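Local coordinates for uncharacterized protein (PDB 3LFT) that probably serves as the substrate-binding protein of an ABC transporter and binds L-tryptophan between its two lobes, at residues Ser142-Ser147 with Asp195-Ser200; Thr149-Phe154 with Trp191-Asn196. All blocks are in the same frame, centred on the assembly; numbering follows the deposited sequence.

Contact 1 of 2, residues Ser142-Ser147 with Asp195-Ser200. With TRP (tryptophan), chain C.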
loop_
_atom_site.group_PDB
_atom_site.type_symbol
_atom_site.label_atom_id
_atom_site.label_comp_id
_atom_site.label_asym_id
_atom_site.label_seq_id
_atom_site.Cartn_x
_atom_site.Cartn_y
_atom_site.Cartn_z
ATOM N N SER A 142 8.900 3.819 10.463
ATOM C CA SER A 142 9.534 5.127 10.306
ATOM C C SER A 142 10.326 5.207 8.972
ATOM O O SER A 142 10.779 6.286 8.584
ATOM C CB SER A 142 10.424 5.429 11.515
ATOM O OG SER A 142 11.346 4.368 11.740
ATOM N N SER A 143 10.493 4.082 8.270
ATOM C CA SER A 143 11.212 4.083 6.976
ATOM C C SER A 143 10.332 4.493 5.791
ATOM O O SER A 143 10.836 4.711 4.705
ATOM C CB SER A 143 11.902 2.726 6.697
ATOM O OG SER A 143 10.937 1.677 6.492
ATOM N N GLU A 144 9.025 4.604 5.987
ATOM C CA GLU A 144 8.113 4.732 4.841
ATOM C C GLU A 144 7.395 6.064 4.775
ATOM O O GLU A 144 6.542 6.350 5.619
ATOM C CB GLU A 144 7.129 3.584 4.881
ATOM C CG GLU A 144 7.858 2.286 4.643
ATOM C CD GLU A 144 6.967 1.127 4.301
ATOM O OE1 GLU A 144 5.941 1.286 3.604
ATOM O OE2 GLU A 144 7.320 0.012 4.744
ATOM N N ASP A 145 7.724 6.859 3.759
ATOM C CA ASP A 145 7.086 8.160 3.591
ATOM C C ASP A 145 5.581 8.003 3.459
ATOM O O ASP A 145 4.839 8.819 3.998
ATOM C CB ASP A 145 7.644 8.904 2.394
ATOM C CG ASP A 145 9.080 9.376 2.622
ATOM O OD1 ASP A 145 9.537 9.404 3.797
ATOM O OD2 ASP A 145 9.768 9.715 1.636
ATOM N N ASN A 146 5.119 6.950 2.765
ATOM C CA ASN A 146 3.675 6.682 2.665
ATOM C C ASN A 146 2.980 6.606 4.004
ATOM O O ASN A 146 1.849 7.096 4.158
ATOM C CB ASN A 146 3.407 5.389 1.870
ATOM C CG ASN A 146 4.408 4.278 2.159
ATOM O OD1 ASN A 146 5.608 4.427 1.873
ATOM N ND2 ASN A 146 3.940 3.173 2.750
ATOM N N SER A 147 3.633 6.001 4.992
ATOM C CA SER A 147 2.966 5.810 6.275
ATOM C C SER A 147 2.935 7.067 7.126
ATOM O O SER A 147 1.991 7.271 7.894
ATOM C CB SER A 147 3.615 4.679 7.049
ATOM O OG SER A 147 3.440 3.465 6.348
ATOM N N ASP A 195 1.315 -0.002 4.654
ATOM C CA ASP A 195 2.703 0.064 5.102
ATOM C C ASP A 195 3.394 -1.217 4.649
ATOM O O ASP A 195 2.983 -2.324 5.019
ATOM C CB ASP A 195 2.726 0.199 6.630
ATOM C CG ASP A 195 4.125 0.328 7.181
ATOM O OD1 ASP A 195 4.880 -0.670 7.160
ATOM O OD2 ASP A 195 4.486 1.455 7.613
ATOM N N ASN A 196 4.443 -1.090 3.841
ATOM C CA ASN A 196 5.106 -2.271 3.279
ATOM C C ASN A 196 5.857 -3.094 4.318
ATOM O O ASN A 196 5.916 -4.322 4.213
ATOM C CB ASN A 196 6.086 -1.858 2.187
ATOM C CG ASN A 196 5.388 -1.210 1.027
ATOM O OD1 ASN A 196 4.756 -1.892 0.223
ATOM N ND2 ASN A 196 5.493 0.111 0.919
ATOM N N THR A 197 6.466 -2.423 5.291
ATOM C CA THR A 197 7.230 -3.102 6.350
ATOM C C THR A 197 6.302 -4.013 7.156
ATOM O O THR A 197 6.566 -5.211 7.307
ATOM C CB THR A 197 7.958 -2.069 7.268
ATOM O OG1 THR A 197 8.788 -1.225 6.447
ATOM C CG2 THR A 197 8.804 -2.753 8.347
ATOM N N ILE A 198 5.199 -3.450 7.648
ATOM C CA ILE A 198 4.293 -4.248 8.469
ATOM C C ILE A 198 3.608 -5.281 7.577
ATOM O O ILE A 198 3.394 -6.415 8.006
ATOM C CB ILE A 198 3.271 -3.378 9.232
ATOM C CG1 ILE A 198 3.985 -2.270 10.020
ATOM C CG2 ILE A 198 2.390 -4.227 10.153
ATOM C CD1 ILE A 198 5.036 -2.731 11.054
ATOM N N ALA A 199 3.279 -4.925 6.335
ATOM C CA ALA A 199 2.629 -5.934 5.478
ATOM C C ALA A 199 3.532 -7.142 5.240
ATOM O O ALA A 199 3.068 -8.289 5.181
ATOM C CB ALA A 199 2.171 -5.340 4.150
ATOM N N SER A 200 4.830 -6.886 5.095
ATOM C CA SER A 200 5.789 -7.956 4.869
ATOM C C SER A 200 6.003 -8.818 6.114
ATOM O O SER A 200 6.426 -9.969 5.989
ATOM C CB SER A 200 7.113 -7.378 4.355
ATOM O OG SER A 200 7.844 -6.785 5.409
HETATM N N TRP C . 0.762 2.122 -1.350
HETATM C CA TRP C . 1.988 1.531 -0.737
HETATM C C TRP C . 3.129 2.487 -0.856
HETATM O O TRP C . 4.292 2.082 -0.767
HETATM C CB TRP C . 2.303 0.182 -1.403
HETATM C CG TRP C . 1.180 -0.806 -1.211
HETATM C CD1 TRP C . 0.183 -1.153 -2.122
HETATM C CD2 TRP C . 0.905 -1.575 0.008
HETATM N NE1 TRP C . -0.663 -2.075 -1.552
HETATM C CE2 TRP C . -0.301 -2.349 -0.298
HETATM C CE3 TRP C . 1.520 -1.627 1.237
HETATM C CZ2 TRP C . -0.813 -3.175 0.687
HETATM C CZ3 TRP C . 0.975 -2.462 2.207
HETATM C CH2 TRP C . -0.174 -3.225 1.917
HETATM O OXT TRP C . 2.895 3.689 -1.045
#

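Contact 2 of 2, residues Thr149-Phe154 with Trp191-Asn196. With TRP (tryptophan), chain C.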
loop_
_atom_site.group_PDB
_atom_site.type_symbol
_atom_site.label_atom_id
_atom_site.label_comp_id
_atom_site.label_asym_id
_atom_site.label_seq_id
_atom_site.Cartn_x
_atom_site.Cartn_y
_atom_site.Cartn_z
ATOM N N THR A 149 2.338 10.132 6.242
ATOM C CA THR A 149 1.160 10.874 5.821
ATOM C C THR A 149 -0.120 10.203 6.355
ATOM O O THR A 149 -1.039 10.862 6.845
ATOM C CB THR A 149 1.133 10.908 4.252
ATOM O OG1 THR A 149 2.317 11.568 3.773
ATOM C CG2 THR A 149 -0.133 11.612 3.744
ATOM N N GLN A 150 -0.177 8.882 6.236
ATOM C CA GLN A 150 -1.394 8.164 6.624
ATOM C C GLN A 150 -1.667 8.239 8.110
ATOM O O GLN A 150 -2.819 8.382 8.531
ATOM C CB GLN A 150 -1.300 6.701 6.212
ATOM C CG GLN A 150 -1.307 6.457 4.722
ATOM C CD GLN A 150 -1.081 5.010 4.448
ATOM O OE1 GLN A 150 -1.989 4.201 4.611
ATOM N NE2 GLN A 150 0.156 4.658 4.043
ATOM N N VAL A 151 -0.596 8.150 8.897
ATOM C CA VAL A 151 -0.714 8.259 10.342
ATOM C C VAL A 151 -1.252 9.638 10.757
ATOM O O VAL A 151 -2.153 9.718 11.585
ATOM C CB VAL A 151 0.635 7.928 11.037
ATOM C CG1 VAL A 151 0.540 8.211 12.545
ATOM C CG2 VAL A 151 0.982 6.476 10.808
ATOM N N GLU A 152 -0.738 10.702 10.140
ATOM C CA GLU A 152 -1.224 12.067 10.396
ATOM C C GLU A 152 -2.723 12.169 10.105
ATOM O O GLU A 152 -3.482 12.663 10.942
ATOM C CB GLU A 152 -0.458 13.098 9.564
ATOM C CG GLU A 152 1.002 13.299 9.962
ATOM C CD GLU A 152 1.797 14.068 8.914
ATOM O OE1 GLU A 152 1.253 14.356 7.825
ATOM O OE2 GLU A 152 2.973 14.390 9.181
ATOM N N GLU A 153 -3.150 11.705 8.928
ATOM C CA GLU A 153 -4.550 11.836 8.521
ATOM C C GLU A 153 -5.469 10.998 9.399
ATOM O O GLU A 153 -6.540 11.438 9.810
ATOM C CB GLU A 153 -4.702 11.471 7.036
ATOM C CG GLU A 153 -4.048 12.471 6.080
ATOM C CD GLU A 153 -4.388 12.218 4.623
ATOM O OE1 GLU A 153 -5.410 11.539 4.336
ATOM O OE2 GLU A 153 -3.627 12.720 3.765
ATOM N N PHE A 154 -5.044 9.778 9.697
ATOM C CA PHE A 154 -5.831 8.892 10.544
ATOM C C PHE A 154 -6.001 9.458 11.948
ATOM O O PHE A 154 -7.085 9.439 12.495
ATOM C CB PHE A 154 -5.224 7.473 10.555
ATOM C CG PHE A 154 -5.994 6.480 11.404
ATOM C CD1 PHE A 154 -7.050 5.755 10.860
ATOM C CD2 PHE A 154 -5.659 6.276 12.741
ATOM C CE1 PHE A 154 -7.739 4.831 11.635
ATOM C CE2 PHE A 154 -6.339 5.345 13.521
ATOM C CZ PHE A 154 -7.405 4.632 12.963
ATOM N N TRP A 191 -4.003 -0.501 14.722
ATOM C CA TRP A 191 -4.261 -0.060 13.353
ATOM C C TRP A 191 -2.956 -0.012 12.576
ATOM O O TRP A 191 -1.922 0.419 13.095
ATOM C CB TRP A 191 -4.955 1.304 13.344
ATOM C CG TRP A 191 -5.094 1.933 11.996
ATOM C CD1 TRP A 191 -6.031 1.646 11.049
ATOM C CD2 TRP A 191 -4.251 2.945 11.450
ATOM N NE1 TRP A 191 -5.818 2.431 9.924
ATOM C CE2 TRP A 191 -4.743 3.254 10.165
ATOM C CE3 TRP A 191 -3.155 3.667 11.949
ATOM C CZ2 TRP A 191 -4.147 4.227 9.348
ATOM C CZ3 TRP A 191 -2.555 4.635 11.124
ATOM C CH2 TRP A 191 -3.065 4.912 9.848
ATOM N N VAL A 192 -2.997 -0.506 11.341
ATOM C CA VAL A 192 -1.812 -0.525 10.471
ATOM C C VAL A 192 -2.167 0.193 9.186
ATOM O O VAL A 192 -3.153 -0.173 8.540
ATOM C CB VAL A 192 -1.374 -1.958 10.108
ATOM C CG1 VAL A 192 -0.100 -1.928 9.260
ATOM C CG2 VAL A 192 -1.126 -2.781 11.371
ATOM N N PRO A 193 -1.407 1.226 8.795
ATOM C CA PRO A 193 -1.648 1.890 7.515
ATOM C C PRO A 193 -1.226 1.006 6.340
ATOM O O PRO A 193 -0.828 -0.166 6.525
ATOM C CB PRO A 193 -0.806 3.170 7.607
ATOM C CG PRO A 193 0.256 2.868 8.588
ATOM C CD PRO A 193 -0.293 1.834 9.545
ATOM N N ILE A 194 -1.322 1.560 5.135
ATOM C CA ILE A 194 -0.829 0.888 3.931
ATOM C C ILE A 194 0.711 0.982 3.997
ATOM O O ILE A 194 1.302 1.950 3.502
ATOM C CB ILE A 194 -1.420 1.508 2.639
ATOM C CG1 ILE A 194 -2.948 1.589 2.691
ATOM C CG2 ILE A 194 -0.996 0.691 1.436
ATOM C CD1 ILE A 194 -3.519 2.421 1.539
ATOM N N ASP A 195 1.315 -0.002 4.654
ATOM C CA ASP A 195 2.703 0.064 5.102
ATOM C C ASP A 195 3.394 -1.217 4.649
ATOM O O ASP A 195 2.983 -2.324 5.019
ATOM C CB ASP A 195 2.726 0.199 6.630
ATOM C CG ASP A 195 4.125 0.328 7.181
ATOM O OD1 ASP A 195 4.880 -0.670 7.160
ATOM O OD2 ASP A 195 4.486 1.455 7.613
ATOM N N ASN A 196 4.443 -1.090 3.841
ATOM C CA ASN A 196 5.106 -2.271 3.279
ATOM C C ASN A 196 5.857 -3.094 4.318
ATOM O O ASN A 196 5.916 -4.322 4.213
ATOM C CB ASN A 196 6.086 -1.858 2.187
ATOM C CG ASN A 196 5.388 -1.210 1.027
ATOM O OD1 ASN A 196 4.756 -1.892 0.223
ATOM N ND2 ASN A 196 5.493 0.111 0.919
HETATM N N TRP C . 0.762 2.122 -1.350
HETATM C CA TRP C . 1.988 1.531 -0.737
HETATM C C TRP C . 3.129 2.487 -0.856
HETATM O O TRP C . 4.292 2.082 -0.767
HETATM C CB TRP C . 2.303 0.182 -1.403
HETATM C CG TRP C . 1.180 -0.806 -1.211
HETATM C CD1 TRP C . 0.183 -1.153 -2.122
HETATM C CD2 TRP C . 0.905 -1.575 0.008
HETATM N NE1 TRP C . -0.663 -2.075 -1.552
HETATM C CE2 TRP C . -0.301 -2.349 -0.298
HETATM C CE3 TRP C . 1.520 -1.627 1.237
HETATM C CZ2 TRP C . -0.813 -3.175 0.687
HETATM C CZ3 TRP C . 0.975 -2.462 2.207
HETATM C CH2 TRP C . -0.174 -3.225 1.917
HETATM O OXT TRP C . 2.895 3.689 -1.045
#

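Contact 1 of 2, residues Ser142-Ser147 with Asp195-Ser200
At the N-terminal turn of helix 196-200 the carboxylate of Glu144 accepts hydrogen bonds from the backbone of Asn196 and Thr197. Asn196 N reaches the syn lone pair of Glu144 OE1 at 2.8 Å, and Thr197 N the syn lone pair of Glu144 OE2 at 2.6 Å. A long acidic residue suits this place, having the reach and two acceptor oxygens; the helix start probably favours its negative charge. In Glu144, CG lies beside the backbone N, anti to the carbonyl carbon (chi1 -66°), and the extended chain beyond carries the carboxylate across. Thr197 OG1, a short hydroxyl donor, takes the anti lone pair of OE2. Asn146 ND2 takes the anti lone pair of OE1, while Asn196 ND2 comes from above the carboxylate plane, 47° out, so OE1 has three donors. An amide suits position 196, since the same Asn196 ND2 also donates to the O of the bound tryptophan at 2.9 Å, with Glu144 as second-shell support. Asp195, the N-cap, accepts from Ile198 N through OD1 (2.8 Å) and from the short hydroxyl Ser147 OG through OD2 (2.6 Å); Ser141 N also donates to OD2. Glu144 OE2 and Asp195 OD1 are 3.5 Å apart, a proximity of like charges that these donors probably ease.

Contact 2 of 2, residues Thr149-Phe154 with Trp191-Asn196
The ring of Phe154 lies over one face of the Trp191 indole, the two planes only 7° apart. Its centroid is 3.7 Å from that of the five-membered ring, while Phe154 CB rests over the six-membered ring in a CH-pi contact, 3.4 Å from Trp191 CH2. The two side chains slide past each other in opposite directions. On the opposite face of the indole lies Pro193 N, and at the edge stands Val151 CG2, 4.0 Å from Trp191 CZ3. Two broad rings can share a large face here, and the Val151 methyl fills in at the indole edge of this apolar part of the contact.

Pro193 to Asp195 form an inverse gamma turn centred on Ile194, and Gln150 reads its backbone with both ends of its amide. Ile194 N donates to Gln150 OE1 at 2.8 Å, and Gln150 NE2 donates to Ile194 O at 3.0 Å from above the carbonyl plane. Glutamine suits the place because one group both accepts and donates. The turn presents Ile194 CG2 to the bound tryptophan, 3.3 Å from its CD2.

Strand 189-192 runs between strands 135-141 and 216-218; helix 145-160 packs against it, with Phe154 also touching Val123 and Ile126 of helix 119-129, while Trp191 NE1 is hydrogen-bonded to Gln122 of that helix.

Overall arrangement
The centres of contacts 1 and 2 lie about 8 Å apart, and both belong to the lobe built on the parallel sheet 164-170, 135-141, 189-192, 216-218. Along the chain comes first 142-147, the loop leading into helix 145-160 and its first residues, then 149-154 further along the same helix; 191-196 and 195-200 follow, sharing Asp195 and Asn196 where strand 189-192 passes toward helix 196-200. Asn146 ND2 probably donates a hydrogen bond to Ile194 O, and Ile198 packs on Val192, joining the two contacts. One helix thus meets a strand's C-terminal end and the next helix's start, beside the ligand, as in other substrate-binding proteins of the periplasmic-binding-protein clan.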